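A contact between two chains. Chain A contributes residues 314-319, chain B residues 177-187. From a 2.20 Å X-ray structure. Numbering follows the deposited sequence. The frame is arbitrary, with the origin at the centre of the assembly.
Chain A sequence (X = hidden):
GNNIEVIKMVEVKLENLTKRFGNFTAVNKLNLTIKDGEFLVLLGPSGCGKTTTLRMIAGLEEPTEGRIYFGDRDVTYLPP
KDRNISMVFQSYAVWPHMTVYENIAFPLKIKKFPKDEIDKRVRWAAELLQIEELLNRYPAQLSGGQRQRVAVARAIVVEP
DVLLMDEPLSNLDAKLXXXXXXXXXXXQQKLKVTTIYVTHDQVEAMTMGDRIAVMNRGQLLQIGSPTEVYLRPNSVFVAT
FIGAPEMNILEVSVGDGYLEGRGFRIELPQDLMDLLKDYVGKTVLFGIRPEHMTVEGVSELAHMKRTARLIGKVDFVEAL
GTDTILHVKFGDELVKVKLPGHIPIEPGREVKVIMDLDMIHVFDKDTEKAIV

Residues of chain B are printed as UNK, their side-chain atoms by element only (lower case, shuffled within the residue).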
# COMPACT_ATOMS: atom_id res chain seq x y z
N VAL A 314 13.81 19.05 -8.06
CA VAL A 314 12.66 18.26 -7.69
C VAL A 314 11.60 18.39 -8.77
O VAL A 314 11.14 19.49 -9.06
CB VAL A 314 12.03 18.76 -6.38
CG1 VAL A 314 10.81 17.93 -6.05
CG2 VAL A 314 13.05 18.69 -5.25
N ASP A 315 11.22 17.28 -9.37
CA ASP A 315 10.22 17.27 -10.42
C ASP A 315 8.80 17.09 -9.86
O ASP A 315 7.83 17.58 -10.44
CB ASP A 315 10.52 16.13 -11.39
CG ASP A 315 9.56 16.10 -12.55
OD1 ASP A 315 9.55 17.07 -13.33
OD2 ASP A 315 8.82 15.11 -12.68
N PHE A 316 8.67 16.38 -8.75
CA PHE A 316 7.36 16.15 -8.14
C PHE A 316 7.51 15.64 -6.71
O PHE A 316 8.51 15.01 -6.36
CB PHE A 316 6.56 15.14 -8.95
CG PHE A 316 5.13 14.99 -8.51
CD1 PHE A 316 4.20 16.01 -8.75
CD2 PHE A 316 4.70 13.83 -7.87
CE1 PHE A 316 2.86 15.88 -8.37
CE2 PHE A 316 3.35 13.69 -7.48
CZ PHE A 316 2.44 14.71 -7.73
N VAL A 317 6.49 15.90 -5.91
CA VAL A 317 6.51 15.51 -4.52
C VAL A 317 5.24 14.79 -4.08
O VAL A 317 4.13 15.25 -4.33
CB VAL A 317 6.69 16.74 -3.59
CG1 VAL A 317 6.72 16.30 -2.12
CG2 VAL A 317 7.95 17.50 -3.98
N GLU A 318 5.42 13.64 -3.43
CA GLU A 318 4.33 12.88 -2.86
C GLU A 318 4.47 13.19 -1.36
O GLU A 318 5.24 12.53 -0.67
CB GLU A 318 4.51 11.37 -3.08
CG GLU A 318 4.58 10.89 -4.51
CD GLU A 318 4.79 9.38 -4.59
OE1 GLU A 318 4.01 8.64 -3.96
OE2 GLU A 318 5.74 8.92 -5.26
N ALA A 319 3.75 14.19 -0.87
CA ALA A 319 3.81 14.55 0.56
C ALA A 319 2.71 13.75 1.24
O ALA A 319 1.58 14.22 1.38
CB ALA A 319 3.55 16.05 0.73
N UNK B 177 0.50 3.47 -11.28
CA UNK B 177 -0.46 4.34 -10.63
C UNK B 177 0.23 5.63 -10.15
O UNK B 177 -0.27 6.72 -10.42
c UNK B 177 -2.36 4.33 -8.93
n UNK B 177 -5.56 2.33 -6.85
n UNK B 177 -6.44 4.42 -6.53
c UNK B 177 -1.14 3.61 -9.47
c UNK B 177 -5.47 3.64 -7.00
n UNK B 177 -4.43 4.17 -7.61
c UNK B 177 -3.30 3.41 -8.16
N UNK B 178 1.38 5.50 -9.50
CA UNK B 178 2.10 6.67 -9.01
C UNK B 178 2.48 7.59 -10.17
O UNK B 178 2.34 8.81 -10.07
c UNK B 178 3.37 6.28 -8.20
c UNK B 178 4.28 7.49 -8.03
c UNK B 178 2.96 5.79 -6.81
N UNK B 179 2.95 7.00 -11.27
CA UNK B 179 3.32 7.77 -12.45
C UNK B 179 2.10 8.54 -12.98
O UNK B 179 2.22 9.69 -13.40
c UNK B 179 3.89 6.83 -13.53
N UNK B 180 0.93 7.91 -12.97
CA UNK B 180 -0.30 8.56 -13.44
C UNK B 180 -0.74 9.71 -12.49
O UNK B 180 -1.15 10.77 -12.95
c UNK B 180 -1.44 7.54 -13.58
s UNK B 180 -1.02 7.62 -16.38
c UNK B 180 -2.37 8.77 -16.43
c UNK B 180 -1.40 6.69 -14.86
N UNK B 181 -0.66 9.49 -11.17
CA UNK B 181 -1.02 10.54 -10.21
C UNK B 181 -0.23 11.79 -10.53
O UNK B 181 -0.80 12.87 -10.70
c UNK B 181 -1.62 9.04 -8.24
n UNK B 181 -1.89 7.31 -6.54
c UNK B 181 -1.12 8.49 -6.93
n UNK B 181 -2.20 5.36 -5.37
c UNK B 181 -0.70 10.10 -8.78
n UNK B 181 -0.25 6.55 -5.12
c UNK B 181 -1.45 6.41 -5.67
N UNK B 182 1.09 11.64 -10.63
CA UNK B 182 1.96 12.76 -10.95
C UNK B 182 1.60 13.37 -12.29
O UNK B 182 1.54 14.59 -12.42
c UNK B 182 3.42 12.30 -10.95
N UNK B 183 1.41 12.53 -13.30
CA UNK B 183 1.05 13.00 -14.63
C UNK B 183 -0.24 13.85 -14.58
O UNK B 183 -0.26 14.99 -15.02
c UNK B 183 0.46 12.13 -16.98
c UNK B 183 0.85 11.80 -15.55
o UNK B 183 2.67 12.97 -17.24
c UNK B 183 1.50 12.97 -17.68
o UNK B 183 1.15 13.63 -18.69
N UNK B 184 -1.30 13.30 -14.00
CA UNK B 184 -2.56 14.03 -13.91
C UNK B 184 -2.44 15.35 -13.11
O UNK B 184 -2.90 16.40 -13.58
c UNK B 184 -4.88 13.93 -12.84
c UNK B 184 -4.07 12.11 -14.42
c UNK B 184 -4.87 10.91 -13.92
c UNK B 184 -3.66 13.11 -13.33
N UNK B 185 -1.79 15.31 -11.95
CA UNK B 185 -1.62 16.49 -11.12
C UNK B 185 -0.85 17.60 -11.83
O UNK B 185 -1.28 18.76 -11.84
c UNK B 185 -0.92 16.11 -9.79
c UNK B 185 -1.95 19.34 -7.84
n UNK B 185 -2.28 19.00 -6.44
c UNK B 185 -2.06 18.14 -8.77
c UNK B 185 -0.80 17.27 -8.79
N UNK B 186 0.28 17.27 -12.45
CA UNK B 186 1.06 18.28 -13.17
C UNK B 186 0.26 18.89 -14.32
O UNK B 186 0.34 20.08 -14.57
n UNK B 186 6.61 15.50 -13.58
c UNK B 186 3.38 17.31 -12.71
c UNK B 186 5.65 16.19 -12.67
c UNK B 186 2.34 17.69 -13.73
c UNK B 186 4.52 16.70 -13.51
N UNK B 187 -0.48 18.05 -15.04
CA UNK B 187 -1.31 18.51 -16.14
C UNK B 187 -2.35 19.53 -15.63
O UNK B 187 -2.54 20.59 -16.22
c UNK B 187 -2.04 17.33 -16.78
c UNK B 187 -3.90 16.48 -18.24
c UNK B 187 -3.08 17.70 -17.84
c UNK B 187 -2.36 18.29 -19.03
O HOH W 1 1.39 8.81 -4.88

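Position 177 carries three carbons, a nitrogen, and a carbon holding two more nitrogens: a guanidinium, hence Arg B177. It lies out of reach of the strand, and its NE and NH2 bond elsewhere in the structure.

Position 178 has three carbons, forked at the first, and one branch carbon lies 3.4 Å from OE2 of Glu A318; this is Val B178, with CG1 as that carbon. The compact side chain packs against a carboxylate oxygen that is also hydrogen-bonded elsewhere.

The single carbon at 179 gives Ala B179, exposed and without a contact here. At 180, two carbons, a sulfur and a terminal carbon in an unbranched chain identify Met B180, buried but not touching the strand.

Position 181 has three carbons, a nitrogen, then a carbon carrying two more nitrogens; no side-chain atom comes within 4.5 Å of the strand, but one terminal nitrogen meets a water. This is Arg B181. Its CA-to-CB bond points toward the strand, yet its link to chain A is indirect: NH1 donates to the oxygen of water 1 at 2.8 Å, and that oxygen donates to OE1 of Glu A318, also at 2.8 Å.

At 182 one carbon is present, 3.7 Å from CD2 of Phe A316. This is Ala B182. Its CB sits over one face of the ring, 18° off the normal, in a CH-pi contact; the small methyl lets the aromatic ring lie close to the helix, and here the two backbones come nearest, with 7.0 Å between CA of Phe A316 and CA of Ala B182.

Three carbons, the last carrying two oxygens, make 183 Glu B183, whose CA-to-CB bond points away from the strand. Four carbons forked at the first, one arm two carbons long, make 184 Ile B184, buried beyond the strand's reach.

Position 185 has four carbons in a row and a nitrogen; the second carbon from the backbone lies 3.9 Å from CE1 of Phe A316, at the ring edge. This is Lys B185, whose end leads away and whose NZ bonds elsewhere.

Position 186 has the same composition, but its nitrogen reaches Asp A315. In Lys B186, chi2 to chi4 are all t, and the extended chain carries NZ to 2.4 Å from OD2 of Asp A315, a very short hydrogen bond within a salt bridge.

Four carbons forked at the second make 187 Leu B187, again out of reach.

The contact therefore centres on Phe A316, packed against Ala B182 and the aliphatic parts of two lysines. Asp A315 anchors it by direct ion pairing, and Glu A318 through water.

Chain B (177-187) RVAMRAEIKKL
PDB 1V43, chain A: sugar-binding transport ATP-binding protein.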